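Local coordinates for YcaO (Methanopyrus kandleri, PDB 6CIB), which binds ATP and magnesium and probably uses them to activate a backbone amide in the thioamidation of ribosomal peptides, at residues R30-V35 and E78-A83; R52-G57 and A84-E89; L184-E189 and V299-L304; Y217-V222 and M243-A248. One frame throughout, in Å; residues are numbered along the deposited sequence.

Interaction 1 (R30-V35 and E78-A83); sequences RKVGVV and ECVERA. With MG (magnesium ion), chain H; ADP (adenosine-5'-diphosphate), chain G.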
# COMPACT_ATOMS: atom_id res chain seq x y z
N ARG A 30 -10.28 -12.80 -16.17
CA ARG A 30 -9.93 -13.37 -17.48
C ARG A 30 -9.26 -12.32 -18.38
O ARG A 30 -8.21 -12.60 -18.97
CB ARG A 30 -11.17 -13.96 -18.18
CG ARG A 30 -10.85 -14.70 -19.50
CD ARG A 30 -12.09 -15.08 -20.31
NE ARG A 30 -13.01 -13.97 -20.61
CZ ARG A 30 -12.81 -13.02 -21.53
NH1 ARG A 30 -11.72 -13.01 -22.28
NH2 ARG A 30 -13.72 -12.07 -21.70
N LYS A 31 -9.85 -11.12 -18.45
CA LYS A 31 -9.38 -10.06 -19.34
C LYS A 31 -7.99 -9.56 -19.01
O LYS A 31 -7.28 -9.05 -19.88
CB LYS A 31 -10.37 -8.89 -19.36
CG LYS A 31 -11.59 -9.13 -20.23
CD LYS A 31 -12.62 -8.02 -20.05
CE LYS A 31 -13.85 -8.25 -20.92
NZ LYS A 31 -15.05 -7.53 -20.39
N VAL A 32 -7.62 -9.76 -17.74
CA VAL A 32 -6.38 -9.27 -17.16
C VAL A 32 -5.33 -10.39 -17.04
O VAL A 32 -4.21 -10.18 -16.55
CB VAL A 32 -6.75 -8.55 -15.84
CG1 VAL A 32 -6.11 -9.14 -14.59
CG2 VAL A 32 -6.62 -7.05 -15.99
N GLY A 33 -5.69 -11.58 -17.51
CA GLY A 33 -4.73 -12.69 -17.66
C GLY A 33 -4.60 -13.66 -16.51
O GLY A 33 -3.61 -14.40 -16.45
N VAL A 34 -5.57 -13.67 -15.59
CA VAL A 34 -5.62 -14.64 -14.50
C VAL A 34 -5.82 -16.02 -15.11
O VAL A 34 -6.75 -16.23 -15.89
CB VAL A 34 -6.75 -14.33 -13.47
CG1 VAL A 34 -6.94 -15.49 -12.48
CG2 VAL A 34 -6.46 -13.03 -12.73
N VAL A 35 -4.94 -16.95 -14.77
CA VAL A 35 -5.00 -18.30 -15.32
C VAL A 35 -5.21 -19.36 -14.23
O VAL A 35 -5.59 -20.48 -14.53
CB VAL A 35 -3.77 -18.63 -16.21
CG1 VAL A 35 -3.87 -17.91 -17.55
CG2 VAL A 35 -2.46 -18.32 -15.50
N GLU A 78 -6.24 -6.31 -7.42
CA GLU A 78 -4.78 -6.37 -7.44
C GLU A 78 -4.28 -6.75 -8.83
O GLU A 78 -3.38 -6.09 -9.37
CB GLU A 78 -4.30 -7.38 -6.39
CG GLU A 78 -2.79 -7.61 -6.32
CD GLU A 78 -2.05 -6.57 -5.50
OE1 GLU A 78 -2.54 -6.19 -4.42
OE2 GLU A 78 -0.95 -6.16 -5.93
N CYS A 79 -4.86 -7.79 -9.42
CA CYS A 79 -4.56 -8.17 -10.81
C CYS A 79 -4.84 -7.04 -11.80
O CYS A 79 -4.04 -6.81 -12.70
CB CYS A 79 -5.31 -9.45 -11.20
SG CYS A 79 -4.77 -10.87 -10.25
N VAL A 80 -5.95 -6.33 -11.60
CA VAL A 80 -6.37 -5.24 -12.49
C VAL A 80 -5.39 -4.07 -12.45
O VAL A 80 -4.95 -3.60 -13.51
CB VAL A 80 -7.83 -4.78 -12.22
CG1 VAL A 80 -8.15 -3.47 -12.94
CG2 VAL A 80 -8.84 -5.84 -12.66
N GLU A 81 -5.02 -3.61 -11.25
CA GLU A 81 -4.07 -2.51 -11.10
C GLU A 81 -2.72 -2.83 -11.75
O GLU A 81 -2.12 -1.95 -12.37
CB GLU A 81 -3.91 -2.06 -9.63
CG GLU A 81 -3.09 -2.97 -8.74
CD GLU A 81 -2.76 -2.36 -7.40
OE1 GLU A 81 -3.68 -1.93 -6.68
OE2 GLU A 81 -1.56 -2.34 -7.03
N ARG A 82 -2.26 -4.08 -11.63
CA ARG A 82 -0.99 -4.50 -12.23
C ARG A 82 -1.03 -4.49 -13.76
O ARG A 82 -0.06 -4.08 -14.40
CB ARG A 82 -0.52 -5.85 -11.68
CG ARG A 82 -0.09 -5.84 -10.22
CD ARG A 82 1.14 -4.98 -9.96
NE ARG A 82 2.37 -5.62 -10.45
CZ ARG A 82 3.13 -6.44 -9.73
NH1 ARG A 82 2.82 -6.72 -8.47
NH2 ARG A 82 4.22 -6.98 -10.27
N ALA A 83 -2.15 -4.91 -14.34
CA ALA A 83 -2.34 -4.83 -15.80
C ALA A 83 -2.39 -3.37 -16.28
O ALA A 83 -1.80 -3.04 -17.30
CB ALA A 83 -3.59 -5.58 -16.22
MG MG H . -1.88 -1.28 -4.69
PB ADP G . -3.70 -3.04 -0.57
O1B ADP G . -4.14 -1.87 -1.43
O2B ADP G . -3.03 -2.64 0.73
O3B ADP G . -2.99 -4.15 -1.31
PA ADP G . -6.09 -4.69 -0.64
O1A ADP G . -7.34 -4.52 0.18
O2A ADP G . -5.44 -6.05 -0.62
O3A ADP G . -5.10 -3.61 -0.01
O5' ADP G . -6.41 -4.24 -2.15
C5' ADP G . -5.73 -4.66 -3.34
C4' ADP G . -6.23 -3.83 -4.54
O4' ADP G . -7.65 -4.00 -4.69
C3' ADP G . -6.04 -2.32 -4.35
O3' ADP G . -5.87 -1.69 -5.64
C2' ADP G . -7.35 -1.87 -3.75
O2' ADP G . -7.61 -0.48 -3.95
C1' ADP G . -8.35 -2.77 -4.46
N9 ADP G . -9.56 -3.06 -3.66
C8 ADP G . -9.58 -3.73 -2.49
N7 ADP G . -10.84 -3.83 -2.01
C5 ADP G . -11.66 -3.24 -2.89
C6 ADP G . -13.12 -3.01 -2.98
N6 ADP G . -13.95 -3.45 -2.01
N1 ADP G . -13.58 -2.34 -4.07
C2 ADP G . -12.75 -1.89 -5.05
N3 ADP G . -11.41 -2.07 -5.02
C4 ADP G . -10.82 -2.73 -3.98
O HOH W 1 -1.85 -3.39 -3.87
O HOH W 2 -3.02 -0.24 -3.09
O HOH W 3 0.30 -0.94 -4.51
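V32 is pressed unusually hard into the helix. Its CG2 stands 3.4 Å from CB of A83 and its CG1 3.5 Å from CB of C79, both tighter than ordinary van der Waals contact, and a chi1 of 120°, off any staggered position, suggests strain. The two methyls thus meet residues one helical turn apart, and CG2 also rests against V80. Beside this wedge, CG2 of V34, anti to its carbonyl carbon, touches SG of C79 at 3.7 Å. Between the two valines G33 (phi 93°) closes helix 28-31 in a Schellman motif and turns the chain into strand 34-42. This contact is wholly apolar; on another side of the helix E81, its CG in the crowded position (chi1 76°) and the chain extended, offers OE2 to the magnesium at 2.6 Å and accepts at OE1 a very short bond of 2.4 Å from ADP O3'. E78, bent at chi2, places OE1 2.9 Å from a water that ligates the metal, and the carbonyl of L148 is a further ligand. A helix packed by valines on one side and lending glutamates to nucleotide and metal on another characterises the nucleotide-magnesium site of this YcaO protein.

Interaction 2 (R52-G57 and A84-E89); sequences RRSQYG and AAEPRE
An ST turn inside a type I beta turn, S54 to G57, links strands 45-54 and 57-64 and meets the chain leaving helix 68-85. E86 reaches into it with CG anti to its carbonyl carbon and the rest of the chain extended, so the carboxylate arrives tip to tip with R52. NH2 of R52 donates to OE2 of E86 at 2.8 Å, nearly straight (158°), in a salt bridge to which NH1 adds a weak bond to the same oxygen. The guanidinium presents its edge, but the two planes stand 47° apart and OE2 is met from above the carboxylate plane, so the grip is on one oxygen and not a flat two-pronged pair. OG of S54 donates to OE2 as well, at 2.9 Å, while accepting the backbone N of Y56 at 3.0 Å. The Y56 ring meets E86 with its edge, CD2 lying 3.4 Å from CD, the planes 66° apart. Farther along, OH of Y56 sits 3.4 Å from CD of P87, and a water bridges that hydroxyl to O of P87. An alanine in place of E86 would take away the acceptor shared by R52 and S54, and would probably leave the turn less firmly held to the chain after helix 68-85. Two donors on OE2, one of them a buried arginine, are likely to favour the ionised form of E86.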
# COMPACT_ATOMS: atom_id res chain seq x y z
N ARG A 52 -1.10 -14.92 -12.74
CA ARG A 52 -1.43 -14.01 -13.84
C ARG A 52 -0.35 -14.06 -14.94
O ARG A 52 0.84 -14.07 -14.64
CB ARG A 52 -1.53 -12.58 -13.29
CG ARG A 52 -2.19 -11.59 -14.24
CD ARG A 52 -2.05 -10.14 -13.80
NE ARG A 52 -2.00 -9.29 -14.98
CZ ARG A 52 -0.96 -8.54 -15.35
NH1 ARG A 52 0.14 -8.49 -14.61
NH2 ARG A 52 -1.03 -7.84 -16.46
N ARG A 53 -0.79 -14.08 -16.21
CA ARG A 53 0.10 -14.07 -17.37
C ARG A 53 -0.01 -12.77 -18.13
O ARG A 53 -1.12 -12.29 -18.37
CB ARG A 53 -0.28 -15.18 -18.36
CG ARG A 53 0.18 -16.57 -17.99
CD ARG A 53 0.36 -17.39 -19.26
NE ARG A 53 0.03 -18.81 -19.07
CZ ARG A 53 0.75 -19.68 -18.37
NH1 ARG A 53 1.87 -19.30 -17.74
NH2 ARG A 53 0.35 -20.94 -18.27
N SER A 54 1.14 -12.21 -18.54
CA SER A 54 1.18 -11.07 -19.48
C SER A 54 2.41 -11.18 -20.39
O SER A 54 3.19 -12.13 -20.26
CB SER A 54 1.19 -9.74 -18.72
OG SER A 54 2.46 -9.49 -18.12
N GLN A 55 2.59 -10.21 -21.29
CA GLN A 55 3.82 -10.13 -22.09
C GLN A 55 5.08 -10.03 -21.21
O GLN A 55 6.18 -10.30 -21.68
CB GLN A 55 3.78 -8.96 -23.08
CG GLN A 55 3.98 -7.61 -22.42
CD GLN A 55 4.36 -6.51 -23.38
OE1 GLN A 55 3.52 -5.96 -24.08
NE2 GLN A 55 5.64 -6.16 -23.40
N TYR A 56 4.90 -9.65 -19.94
CA TYR A 56 6.02 -9.47 -19.01
C TYR A 56 6.38 -10.74 -18.25
O TYR A 56 7.39 -10.78 -17.54
CB TYR A 56 5.78 -8.27 -18.08
CG TYR A 56 5.67 -6.99 -18.88
CD1 TYR A 56 6.81 -6.36 -19.40
CD2 TYR A 56 4.42 -6.42 -19.16
CE1 TYR A 56 6.72 -5.20 -20.15
CE2 TYR A 56 4.32 -5.26 -19.93
CZ TYR A 56 5.47 -4.65 -20.42
OH TYR A 56 5.39 -3.50 -21.18
N GLY A 57 5.57 -11.78 -18.42
CA GLY A 57 5.83 -13.07 -17.80
C GLY A 57 4.69 -13.56 -16.93
O GLY A 57 3.54 -13.14 -17.10
N ALA A 84 -3.08 -2.52 -15.52
CA ALA A 84 -3.16 -1.09 -15.80
C ALA A 84 -1.80 -0.38 -15.73
O ALA A 84 -1.55 0.55 -16.50
CB ALA A 84 -4.14 -0.42 -14.86
N ALA A 85 -0.93 -0.84 -14.83
CA ALA A 85 0.38 -0.26 -14.60
C ALA A 85 1.42 -0.62 -15.65
O ALA A 85 2.49 0.01 -15.71
CB ALA A 85 0.90 -0.66 -13.22
N GLU A 86 1.14 -1.64 -16.46
CA GLU A 86 2.03 -2.03 -17.55
C GLU A 86 2.18 -0.86 -18.55
O GLU A 86 1.19 -0.18 -18.84
CB GLU A 86 1.55 -3.32 -18.23
CG GLU A 86 1.82 -4.56 -17.39
CD GLU A 86 1.28 -5.87 -17.96
OE1 GLU A 86 0.70 -5.90 -19.07
OE2 GLU A 86 1.45 -6.89 -17.27
N PRO A 87 3.43 -0.61 -19.02
CA PRO A 87 3.72 0.52 -19.92
C PRO A 87 2.74 0.63 -21.07
O PRO A 87 2.41 -0.37 -21.72
CB PRO A 87 5.12 0.20 -20.43
CG PRO A 87 5.75 -0.53 -19.30
CD PRO A 87 4.65 -1.36 -18.68
N ARG A 88 2.27 1.85 -21.30
CA ARG A 88 1.27 2.09 -22.32
C ARG A 88 1.70 3.30 -23.13
O ARG A 88 1.73 4.43 -22.63
CB ARG A 88 -0.10 2.31 -21.68
CG ARG A 88 -1.18 1.39 -22.21
CD ARG A 88 -2.54 1.76 -21.63
NE ARG A 88 -2.56 1.61 -20.18
CZ ARG A 88 -3.33 2.32 -19.36
NH1 ARG A 88 -4.15 3.25 -19.82
NH2 ARG A 88 -3.26 2.09 -18.05
N GLU A 89 2.06 3.03 -24.39
CA GLU A 89 2.56 4.05 -25.32
C GLU A 89 1.50 5.11 -25.63
O GLU A 89 1.83 6.26 -25.89
CB GLU A 89 3.08 3.38 -26.60
CG GLU A 89 3.99 4.22 -27.48
CD GLU A 89 5.29 4.67 -26.82
OE1 GLU A 89 5.93 3.90 -26.07
OE2 GLU A 89 5.68 5.82 -27.07
O HOH W 4 3.04 -2.90 -22.04

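Interaction 3 (L184-E189 and V299-L304); sequences LEVHGE and VEIDDL
L184 opens the contact with its CG anti to the backbone N, which carries CD1 across to the second segment, 4.2 Å from CG1 of V299 and 4.2 Å from CD1 of L304; CA of I301 is also near this methyl. E185 carries the pairing: its N donates to O of V299 at 2.8 Å, almost straight (175°), and its O accepts N of I301 at 3.1 Å. Its side chain turns to the other face, where CB lies 3.4 Å from OE1 of E300, while its OE1 is bonded to T298. V186 sets CG1 4.0 Å from CD1 of I301, the two side chains crossing obliquely. H187 brings its imidazole edge to two acids, with NE2 3.1 Å from OE1 of E300 and ND1 3.2 Å from OD1 of D302; ring and E300 carboxylate planes are 19° apart. An alanine in place of E300 would remove the carboxylate beside H187 and CB of E185, and would probably loosen packing on this face. One residue bonded to both neighbours of its partner is the signature of parallel strands, here a short pair, 183-185 and 298-300, joining distant parts of the YcaO domain beside helix 241-260.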
# COMPACT_ATOMS: atom_id res chain seq x y z
N LEU A 184 1.42 -0.82 20.31
CA LEU A 184 0.03 -0.36 20.29
C LEU A 184 -0.90 -1.41 20.89
O LEU A 184 -0.97 -2.54 20.41
CB LEU A 184 -0.41 0.04 18.87
CG LEU A 184 -1.88 0.49 18.73
CD1 LEU A 184 -2.14 1.90 19.27
CD2 LEU A 184 -2.30 0.38 17.28
N GLU A 185 -1.62 -1.00 21.94
CA GLU A 185 -2.50 -1.89 22.71
C GLU A 185 -3.93 -1.76 22.18
O GLU A 185 -4.45 -0.66 22.03
CB GLU A 185 -2.44 -1.53 24.20
CG GLU A 185 -2.45 -2.72 25.16
CD GLU A 185 -1.05 -3.13 25.63
OE1 GLU A 185 -0.19 -2.25 25.86
OE2 GLU A 185 -0.81 -4.35 25.79
N VAL A 186 -4.55 -2.91 21.87
CA VAL A 186 -5.90 -2.98 21.28
C VAL A 186 -6.82 -3.86 22.13
O VAL A 186 -6.35 -4.62 22.97
CB VAL A 186 -5.88 -3.51 19.81
CG1 VAL A 186 -5.21 -2.51 18.88
CG2 VAL A 186 -5.22 -4.88 19.72
N HIS A 187 -8.13 -3.76 21.89
CA HIS A 187 -9.16 -4.48 22.65
C HIS A 187 -10.20 -5.11 21.72
O HIS A 187 -10.13 -4.94 20.50
CB HIS A 187 -9.85 -3.54 23.64
CG HIS A 187 -8.90 -2.72 24.45
ND1 HIS A 187 -8.64 -1.39 24.17
CD2 HIS A 187 -8.11 -3.04 25.50
CE1 HIS A 187 -7.75 -0.93 25.02
NE2 HIS A 187 -7.41 -1.91 25.84
N GLY A 188 -11.14 -5.85 22.32
CA GLY A 188 -12.29 -6.43 21.62
C GLY A 188 -11.92 -7.27 20.41
O GLY A 188 -11.04 -8.12 20.49
N GLU A 189 -12.57 -6.98 19.28
CA GLU A 189 -12.42 -7.77 18.05
C GLU A 189 -11.02 -7.72 17.43
O GLU A 189 -10.54 -8.73 16.90
CB GLU A 189 -13.48 -7.36 17.03
CG GLU A 189 -14.87 -7.91 17.34
CD GLU A 189 -15.91 -7.56 16.28
OE1 GLU A 189 -15.53 -7.16 15.16
OE2 GLU A 189 -17.12 -7.68 16.58
N VAL A 299 1.18 2.70 23.62
CA VAL A 299 0.06 3.57 23.26
C VAL A 299 -1.24 2.78 23.31
O VAL A 299 -1.31 1.65 22.81
CB VAL A 299 0.25 4.22 21.85
CG1 VAL A 299 -0.87 5.20 21.53
CG2 VAL A 299 1.58 4.95 21.76
N GLU A 300 -2.26 3.37 23.93
CA GLU A 300 -3.61 2.79 23.99
C GLU A 300 -4.40 3.28 22.78
O GLU A 300 -4.42 4.49 22.51
CB GLU A 300 -4.31 3.22 25.28
CG GLU A 300 -5.28 2.19 25.83
CD GLU A 300 -4.57 0.99 26.45
OE1 GLU A 300 -4.88 -0.15 26.05
OE2 GLU A 300 -3.69 1.19 27.32
N ILE A 301 -5.05 2.36 22.06
CA ILE A 301 -5.77 2.72 20.83
C ILE A 301 -6.87 3.77 21.03
O ILE A 301 -7.04 4.67 20.20
CB ILE A 301 -6.25 1.49 20.00
CG1 ILE A 301 -6.75 1.95 18.61
CG2 ILE A 301 -7.30 0.67 20.76
CD1 ILE A 301 -6.75 0.89 17.54
N ASP A 302 -7.58 3.68 22.16
CA ASP A 302 -8.67 4.60 22.50
C ASP A 302 -8.21 6.04 22.75
O ASP A 302 -9.02 6.96 22.67
CB ASP A 302 -9.47 4.08 23.71
CG ASP A 302 -9.76 2.60 23.61
OD1 ASP A 302 -8.83 1.80 23.87
OD2 ASP A 302 -10.91 2.25 23.27
N ASP A 303 -6.92 6.22 23.05
CA ASP A 303 -6.33 7.54 23.26
C ASP A 303 -6.12 8.31 21.95
O ASP A 303 -5.95 9.53 21.97
CB ASP A 303 -5.00 7.43 24.01
CG ASP A 303 -5.17 7.03 25.48
OD1 ASP A 303 -6.28 7.16 26.05
OD2 ASP A 303 -4.17 6.59 26.08
N LEU A 304 -6.13 7.60 20.82
CA LEU A 304 -5.91 8.22 19.52
C LEU A 304 -7.15 8.96 19.03
O LEU A 304 -8.22 8.37 18.88
CB LEU A 304 -5.43 7.18 18.48
CG LEU A 304 -4.15 6.38 18.80
CD1 LEU A 304 -3.90 5.33 17.73
CD2 LEU A 304 -2.93 7.27 18.97

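Interaction 4 (Y217-V222 and M243-A248); sequences YVVGAV and MAVLRA
The tight part is built on V219 and two alanines of the helix. CG2 of V219, anti to its carbonyl carbon, lies 3.8 Å from CB of A244 and 3.9 Å from CG2 of V245, while CG1, anti to the backbone N, reaches CB of A248 at 4.1 Å. One valine thus spans a full helical turn between A244 and A248. The CB of A248 also presses on the strand backbone, 3.7 Å from O of V219, and meets CB of A221 at 4.0 Å. With such small side chains facing the strand, the axes come within 7.2 Å and cross at -31°. The looser end is at the partly exposed Y217: its CB points toward the helix, but the ring leads away from it to L304, and its OH is hydrogen-bonded to the carbonyl of D305. V218, on the opposite face of the strand, packs on V166 and S170 of helix 154-177. The three-stranded antiparallel sheet 203-209, 217-224 and 233-238 therefore has helices on both faces, the layered alpha/beta packing of this part of the YcaO domain.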
# COMPACT_ATOMS: atom_id res chain seq x y z
N TYR A 217 -2.97 7.63 10.79
CA TYR A 217 -2.23 6.71 11.67
C TYR A 217 -1.63 5.58 10.87
O TYR A 217 -2.25 5.08 9.94
CB TYR A 217 -3.16 6.16 12.76
CG TYR A 217 -3.70 7.26 13.65
CD1 TYR A 217 -2.92 7.77 14.70
CD2 TYR A 217 -4.97 7.80 13.44
CE1 TYR A 217 -3.40 8.79 15.52
CE2 TYR A 217 -5.46 8.82 14.26
CZ TYR A 217 -4.67 9.31 15.29
OH TYR A 217 -5.14 10.31 16.10
N VAL A 218 -0.40 5.20 11.21
CA VAL A 218 0.27 4.06 10.57
C VAL A 218 0.60 3.01 11.63
O VAL A 218 1.22 3.32 12.66
CB VAL A 218 1.52 4.48 9.76
CG1 VAL A 218 2.13 3.28 9.04
CG2 VAL A 218 1.19 5.57 8.75
N VAL A 219 0.17 1.77 11.38
CA VAL A 219 0.36 0.64 12.29
C VAL A 219 1.22 -0.43 11.61
O VAL A 219 1.03 -0.73 10.44
CB VAL A 219 -1.00 0.05 12.78
CG1 VAL A 219 -0.83 -1.24 13.59
CG2 VAL A 219 -1.76 1.07 13.62
N GLY A 220 2.16 -0.98 12.36
CA GLY A 220 2.95 -2.12 11.94
C GLY A 220 2.65 -3.33 12.81
O GLY A 220 2.40 -3.19 14.01
N ALA A 221 2.65 -4.50 12.18
CA ALA A 221 2.54 -5.78 12.88
C ALA A 221 3.75 -6.63 12.53
O ALA A 221 4.11 -6.74 11.35
CB ALA A 221 1.25 -6.50 12.51
N VAL A 222 4.39 -7.20 13.55
CA VAL A 222 5.55 -8.07 13.34
C VAL A 222 5.32 -9.42 14.01
O VAL A 222 4.71 -9.50 15.08
CB VAL A 222 6.90 -7.43 13.80
CG1 VAL A 222 7.31 -6.30 12.87
CG2 VAL A 222 6.85 -6.93 15.24
N MSE A 243 -8.85 0.71 11.46
CA MSE A 243 -8.63 0.22 10.10
C MSE A 243 -7.16 -0.02 9.86
O MSE A 243 -6.79 -1.01 9.24
CB MSE A 243 -9.17 1.22 9.07
CG MSE A 243 -9.01 0.69 7.64
SE MSE A 243 -9.41 2.07 6.30
CE MSE A 243 -11.35 1.93 6.59
N ALA A 244 -6.32 0.89 10.36
CA ALA A 244 -4.86 0.74 10.26
C ALA A 244 -4.35 -0.55 10.92
O ALA A 244 -3.49 -1.23 10.36
CB ALA A 244 -4.15 1.97 10.85
N VAL A 245 -4.91 -0.88 12.09
CA VAL A 245 -4.58 -2.12 12.81
C VAL A 245 -5.03 -3.33 11.98
O VAL A 245 -4.25 -4.28 11.78
CB VAL A 245 -5.26 -2.17 14.21
CG1 VAL A 245 -5.05 -3.52 14.89
CG2 VAL A 245 -4.74 -1.06 15.09
N LEU A 246 -6.28 -3.28 11.50
CA LEU A 246 -6.85 -4.35 10.69
C LEU A 246 -6.01 -4.62 9.44
O LEU A 246 -5.67 -5.77 9.14
CB LEU A 246 -8.31 -4.06 10.32
CG LEU A 246 -8.97 -5.12 9.42
CD1 LEU A 246 -9.11 -6.46 10.14
CD2 LEU A 246 -10.32 -4.63 8.91
N ARG A 247 -5.66 -3.55 8.72
CA ARG A 247 -4.83 -3.67 7.52
C ARG A 247 -3.49 -4.35 7.78
O ARG A 247 -3.09 -5.22 7.01
CB ARG A 247 -4.60 -2.30 6.90
CG ARG A 247 -5.80 -1.78 6.15
CD ARG A 247 -5.61 -0.32 5.77
NE ARG A 247 -6.55 0.02 4.72
CZ ARG A 247 -6.37 0.94 3.77
NH1 ARG A 247 -5.26 1.68 3.72
NH2 ARG A 247 -7.33 1.09 2.86
N ALA A 248 -2.81 -3.97 8.87
CA ALA A 248 -1.52 -4.58 9.25
C ALA A 248 -1.64 -6.08 9.54
O ALA A 248 -0.82 -6.88 9.06
CB ALA A 248 -0.92 -3.85 10.45

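In the fold
Interactions 1 and 2 adjoin, their centres 9 Å apart: both use helix 68-85 and neighbouring strands of one sheet. The R52 that holds E86 in interaction 2 donates through NE to O of V32 at 2.9 Å, and O of G33 lies 2.8 Å from N of R53. Interaction 1 includes E78 and E81 of the nucleotide site itself, while interaction 2 lies behind it, the R52 side chain about 12 Å from ADP and from magnesium. Interactions 3 and 4, centres 12 Å apart, share apolar packing in which CG2 of V245 touches CD2 of L184 at 3.6 Å. Interaction 4 lies on the opposite side of the chain's centre from interaction 1, the A248 side chain about 10 Å from the bound ADP; interaction 3 lies away from the site.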